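PDB 5JBD: inactive glucansucrase from Lactobacillus reuteri, which is an inactive member of glycosyl hydrolase family 70, built round a TIM barrel and holding a calcium ion. Local coordinates for residues 37-40 with 44-47; 501-504 with 510-513. All coordinates share one frame; numbering follows the deposited sequence.

Contact 1. Residues 37-40 with 44-47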
ATOM      1  N   MET A  37      13.939  16.135  43.627  1.00 38.13           N
ATOM      2  CA  MET A  37      12.526  15.730  43.569  1.00 39.37           C
ATOM      3  C   MET A  37      11.756  16.508  42.506  1.00 38.00           C
ATOM      4  O   MET A  37      12.095  17.663  42.204  1.00 37.57           O
ATOM      5  CB  MET A  37      11.838  15.911  44.940  1.00 42.28           C
ATOM      6  CG  MET A  37      11.519  17.349  45.323  1.00 45.28           C
ATOM      7  SD  MET A  37      10.713  17.495  46.940  1.00 48.93           S
ATOM      8  CE  MET A  37       9.026  17.103  46.472  1.00 50.04           C
ATOM      9  N   ALA A  38      10.713  15.886  41.959  1.00 36.26           N
ATOM     10  CA  ALA A  38       9.837  16.566  41.009  1.00 36.54           C
ATOM     11  C   ALA A  38       9.297  17.836  41.633  1.00 37.20           C
ATOM     12  O   ALA A  38       9.027  17.871  42.841  1.00 38.62           O
ATOM     13  CB  ALA A  38       8.686  15.663  40.567  1.00 36.12           C
ATOM     14  N   PHE A  39       9.184  18.892  40.833  1.00 37.09           N
ATOM     15  CA  PHE A  39       8.665  20.172  41.332  1.00 38.93           C
ATOM     16  C   PHE A  39       7.222  19.996  41.824  1.00 38.84           C
ATOM     17  O   PHE A  39       6.839  20.565  42.833  1.00 38.24           O
ATOM     18  CB  PHE A  39       8.745  21.257  40.249  1.00 38.88           C
ATOM     19  CG  PHE A  39       8.079  22.551  40.631  1.00 39.95           C
ATOM     20  CD1 PHE A  39       8.715  23.448  41.475  1.00 41.26           C
ATOM     21  CD2 PHE A  39       6.811  22.872  40.144  1.00 40.34           C
ATOM     22  CE1 PHE A  39       8.104  24.644  41.834  1.00 42.15           C
ATOM     23  CE2 PHE A  39       6.194  24.057  40.501  1.00 41.61           C
ATOM     24  CZ  PHE A  39       6.844  24.949  41.340  1.00 41.15           C
ATOM     25  N   ALA A  40       6.447  19.212  41.086  1.00 38.37           N
ATOM     26  CA  ALA A  40       5.055  18.894  41.413  1.00 39.80           C
ATOM     27  C   ALA A  40       4.713  17.508  40.870  1.00 40.11           C
ATOM     28  O   ALA A  40       5.304  17.062  39.884  1.00 38.76           O
ATOM     29  CB  ALA A  40       4.115  19.940  40.824  1.00 39.24           C
ATOM     30  N   SER A  44       2.184  19.147  34.788  1.00 41.94           N
ATOM     31  CA  SER A  44       2.884  20.428  34.704  1.00 40.59           C
ATOM     32  C   SER A  44       4.381  20.319  35.013  1.00 41.83           C
ATOM     33  O   SER A  44       5.138  21.227  34.656  1.00 43.09           O
ATOM     34  CB  SER A  44       2.241  21.483  35.624  1.00 40.97           C
ATOM     35  OG  SER A  44       2.603  21.285  36.984  1.00 41.38           O
ATOM     36  N   ALA A  45       4.803  19.260  35.712  1.00 39.20           N
ATOM     37  CA  ALA A  45       6.230  19.048  36.001  1.00 37.98           C
ATOM     38  C   ALA A  45       6.805  17.670  35.633  1.00 36.13           C
ATOM     39  O   ALA A  45       8.016  17.471  35.763  1.00 34.10           O
ATOM     40  CB  ALA A  45       6.499  19.344  37.463  1.00 39.30           C
ATOM     41  N   ILE A  46       5.966  16.737  35.184  1.00 35.20           N
ATOM     42  CA  ILE A  46       6.430  15.389  34.838  1.00 35.43           C
ATOM     43  C   ILE A  46       5.780  14.927  33.525  1.00 34.85           C
ATOM     44  O   ILE A  46       4.572  14.713  33.483  1.00 36.28           O
ATOM     45  CB  ILE A  46       6.121  14.361  35.962  1.00 35.37           C
ATOM     46  CG1 ILE A  46       6.688  14.795  37.332  1.00 35.98           C
ATOM     47  CG2 ILE A  46       6.668  12.984  35.583  1.00 35.77           C
ATOM     48  CD1 ILE A  46       6.227  13.918  38.483  1.00 36.09           C
ATOM     49  N   ASN A  47       6.567  14.774  32.461  1.00 34.50           N
ATOM     50  CA  ASN A  47       6.056  14.158  31.215  1.00 35.00           C
ATOM     51  C   ASN A  47       5.540  12.750  31.554  1.00 34.23           C
ATOM     52  O   ASN A  47       6.177  12.008  32.313  1.00 34.67           O
ATOM     53  CB  ASN A  47       7.138  14.033  30.121  1.00 35.48           C
ATOM     54  CG  ASN A  47       7.510  15.370  29.414  1.00 37.33           C
ATOM     55  OD1 ASN A  47       8.561  15.447  28.744  1.00 40.08           O
ATOM     56  ND2 ASN A  47       6.675  16.410  29.545  1.00 38.44           N
TER
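Ala45 points its methyl toward 37-40, where it meets backbone as well as side chains. Its CB lies 3.5 Å from Ala40 O and 3.6 Å from Ala40 N, so the methyl faces the polar backbone of Ala40, while the Ala40 CB comes alongside at 4.2 Å from Ala45 CB. From the preceding residue, Phe39 CB stands 4.1 Å from Ala45 CB. The Phe39 ring, carried off by CG lying anti to the backbone N (chi1 173°), presents an edge to that methyl, which sits near the ring plane; Arg60 makes a cation-pi contact with the same ring. Ile46 extends the apolar patch: its CG1 branch runs out anti to the carbonyl carbon (chi1 -55°) and brings CD1 to 3.7 Å from Ala38 CB and 3.6 Å from Ala40 O. Ser44 lies at the margin, its OG hydrogen-bonded to Asp42 within the connecting turn. Phe39 and Ala45 are both joined to Arg60, just after strand 58-59, by backbone hydrogen bonds. Neither segment is regular helix or strand; this is an irregular loop folded back on itself through three alanine methyls, the Phe39 CB and the tip of Ile46, close to the chain termini.

Contact 2. Residues 501-504 with 510-513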
ATOM      1  N   GLN A 501     -13.505 -16.038 -27.978  1.00 20.63           N
ATOM      2  CA  GLN A 501     -12.054 -16.133 -28.013  1.00 20.83           C
ATOM      3  C   GLN A 501     -11.633 -17.588 -28.097  1.00 21.53           C
ATOM      4  O   GLN A 501     -12.168 -18.437 -27.374  1.00 20.81           O
ATOM      5  CB  GLN A 501     -11.416 -15.531 -26.757  1.00 20.94           C
ATOM      6  CG  GLN A 501      -9.887 -15.598 -26.766  1.00 20.46           C
ATOM      7  CD  GLN A 501      -9.255 -14.869 -25.598  1.00 20.18           C
ATOM      8  OE1 GLN A 501      -9.936 -14.521 -24.639  1.00 19.47           O
ATOM      9  NE2 GLN A 501      -7.951 -14.627 -25.675  1.00 20.84           N
ATOM     10  N   THR A 502     -10.639 -17.844 -28.942  1.00 21.84           N
ATOM     11  CA  THR A 502      -9.981 -19.144 -29.039  1.00 23.13           C
ATOM     12  C   THR A 502      -8.475 -18.932 -29.020  1.00 22.35           C
ATOM     13  O   THR A 502      -7.949 -18.115 -29.770  1.00 22.81           O
ATOM     14  CB  THR A 502     -10.392 -19.881 -30.342  1.00 24.29           C
ATOM     15  OG1 THR A 502     -11.820 -20.005 -30.394  1.00 23.31           O
ATOM     16  CG2 THR A 502      -9.756 -21.282 -30.429  1.00 26.67           C
ATOM     17  N   MET A 503      -7.793 -19.644 -28.136  1.00 22.11           N
ATOM     18  CA  MET A 503      -6.338 -19.626 -28.064  1.00 23.05           C
ATOM     19  C   MET A 503      -5.838 -21.015 -28.420  1.00 23.97           C
ATOM     20  O   MET A 503      -6.221 -21.999 -27.779  1.00 23.64           O
ATOM     21  CB  MET A 503      -5.854 -19.280 -26.670  1.00 24.54           C
ATOM     22  CG  MET A 503      -6.199 -17.879 -26.203  1.00 24.81           C
ATOM     23  SD  MET A 503      -5.454 -17.470 -24.601  1.00 27.28           S
ATOM     24  CE  MET A 503      -3.755 -17.219 -25.059  1.00 28.85           C
ATOM     25  N   THR A 504      -4.941 -21.076 -29.392  1.00 22.40           N
ATOM     26  CA  THR A 504      -4.515 -22.332 -30.007  1.00 24.10           C
ATOM     27  C   THR A 504      -2.998 -22.347 -30.214  1.00 23.41           C
ATOM     28  O   THR A 504      -2.460 -21.400 -30.773  1.00 23.16           O
ATOM     29  CB  THR A 504      -5.212 -22.456 -31.368  1.00 25.10           C
ATOM     30  OG1 THR A 504      -6.630 -22.444 -31.183  1.00 27.19           O
ATOM     31  CG2 THR A 504      -4.836 -23.738 -32.082  1.00 27.19           C
ATOM     32  N   LEU A 510       4.534 -21.319 -29.746  1.00 24.96           N
ATOM     33  CA  LEU A 510       3.838 -20.225 -30.428  1.00 23.97           C
ATOM     34  C   LEU A 510       2.339 -20.461 -30.373  1.00 23.68           C
ATOM     35  O   LEU A 510       1.887 -21.566 -30.667  1.00 22.44           O
ATOM     36  CB  LEU A 510       4.297 -20.157 -31.884  1.00 25.15           C
ATOM     37  CG  LEU A 510       3.636 -19.140 -32.837  1.00 25.36           C
ATOM     38  CD1 LEU A 510       4.160 -17.735 -32.578  1.00 25.76           C
ATOM     39  CD2 LEU A 510       3.914 -19.539 -34.270  1.00 26.39           C
ATOM     40  N   LEU A 511       1.568 -19.423 -30.024  1.00 23.23           N
ATOM     41  CA  LEU A 511       0.117 -19.523 -30.094  1.00 22.57           C
ATOM     42  C   LEU A 511      -0.538 -18.372 -30.835  1.00 22.13           C
ATOM     43  O   LEU A 511       0.074 -17.311 -31.026  1.00 22.84           O
ATOM     44  CB  LEU A 511      -0.464 -19.699 -28.697  1.00 24.37           C
ATOM     45  CG  LEU A 511      -0.518 -18.551 -27.691  1.00 25.88           C
ATOM     46  CD1 LEU A 511      -1.553 -17.487 -28.054  1.00 24.89           C
ATOM     47  CD2 LEU A 511      -0.842 -19.133 -26.322  1.00 26.47           C
ATOM     48  N   ALA A 512      -1.782 -18.616 -31.247  1.00 20.45           N
ATOM     49  CA  ALA A 512      -2.676 -17.623 -31.844  1.00 19.31           C
ATOM     50  C   ALA A 512      -3.861 -17.426 -30.910  1.00 20.03           C
ATOM     51  O   ALA A 512      -4.510 -18.410 -30.493  1.00 20.25           O
ATOM     52  CB  ALA A 512      -3.143 -18.083 -33.219  1.00 19.70           C
ATOM     53  N   SER A 513      -4.087 -16.173 -30.516  1.00 20.12           N
ATOM     54  CA  SER A 513      -5.246 -15.775 -29.712  1.00 19.63           C
ATOM     55  C   SER A 513      -6.136 -14.939 -30.615  1.00 20.46           C
ATOM     56  O   SER A 513      -5.717 -13.887 -31.083  1.00 21.13           O
ATOM     57  CB  SER A 513      -4.814 -14.969 -28.494  1.00 18.83           C
ATOM     58  OG  SER A 513      -5.932 -14.691 -27.675  1.00 18.16           O
TER
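Thr504 and Ala512 satisfy each other through two backbone hydrogen bonds: Thr504 N gives to Ala512 O and Ala512 N gives to Thr504 O, each 2.9 Å long. The second is the straighter, with an N-H...O angle of 168° against 157°. Both carbonyl oxygens also receive CA-H...O contacts, from Met503 CA to Ala512 O and from Leu511 CA to Thr504 O, each at 3.3 Å, so each oxygen has two partners. The neighbouring pair, Met503 with Ser513, is non-hydrogen-bonded, and the backbone bonds of its members go to neighbouring chain: Ser513 to Val539 of strand 537-542, Met503 to Gln374, just before strand 375-376. This alternation is that of an antiparallel beta hairpin, here strands 501-505 and 510-515. One side-chain bond adds to it. Gln501, extended with CG anti to its backbone N, reaches diagonally over to the partner strand, where NE2 donates to Ser513 OG at 2.8 Å, the acceptor lying 9° from the amide plane. Asn456 OD1 also bonds to NE2, and Lys457 N to OE1, so both ends of the amide are held. Thr502 OG1 is hydrogen-bonded to Tyr516 OH and Asn375 OD1, and Thr502 O receives a CA-H...O contact from Ser513 CA. Met503 CG packs 3.5 Å from Ser513 OG. The methionine then bends at chi3 to set CE 3.7 Å from Leu511 CD2, and Leu365 and Ile366 of helix 364-367 touch both residues.

In the fold
From the N terminus, contact 1 comes first: it closes a short loop, with three residues between 37-40 and 44-47, ahead of strand 58-59. Its backbone bonds to Arg60, Tyr62 and Ile881 tie this early chain to the region after strand 58-59 and to the C-terminal end. The chain then passes through most of the TIM-barrel strands before contact 2 joins the two strands of a hairpin, with five residues between its segments, the first of them still strand; the hairpin continues an antiparallel sheet through 375-376 on one side and 537-542 on the other. The two contacts are in series, neither nesting nor crossing. The centres of contact 1 and contact 2 lie about 78 Å apart, on opposite sides of the chain's centre.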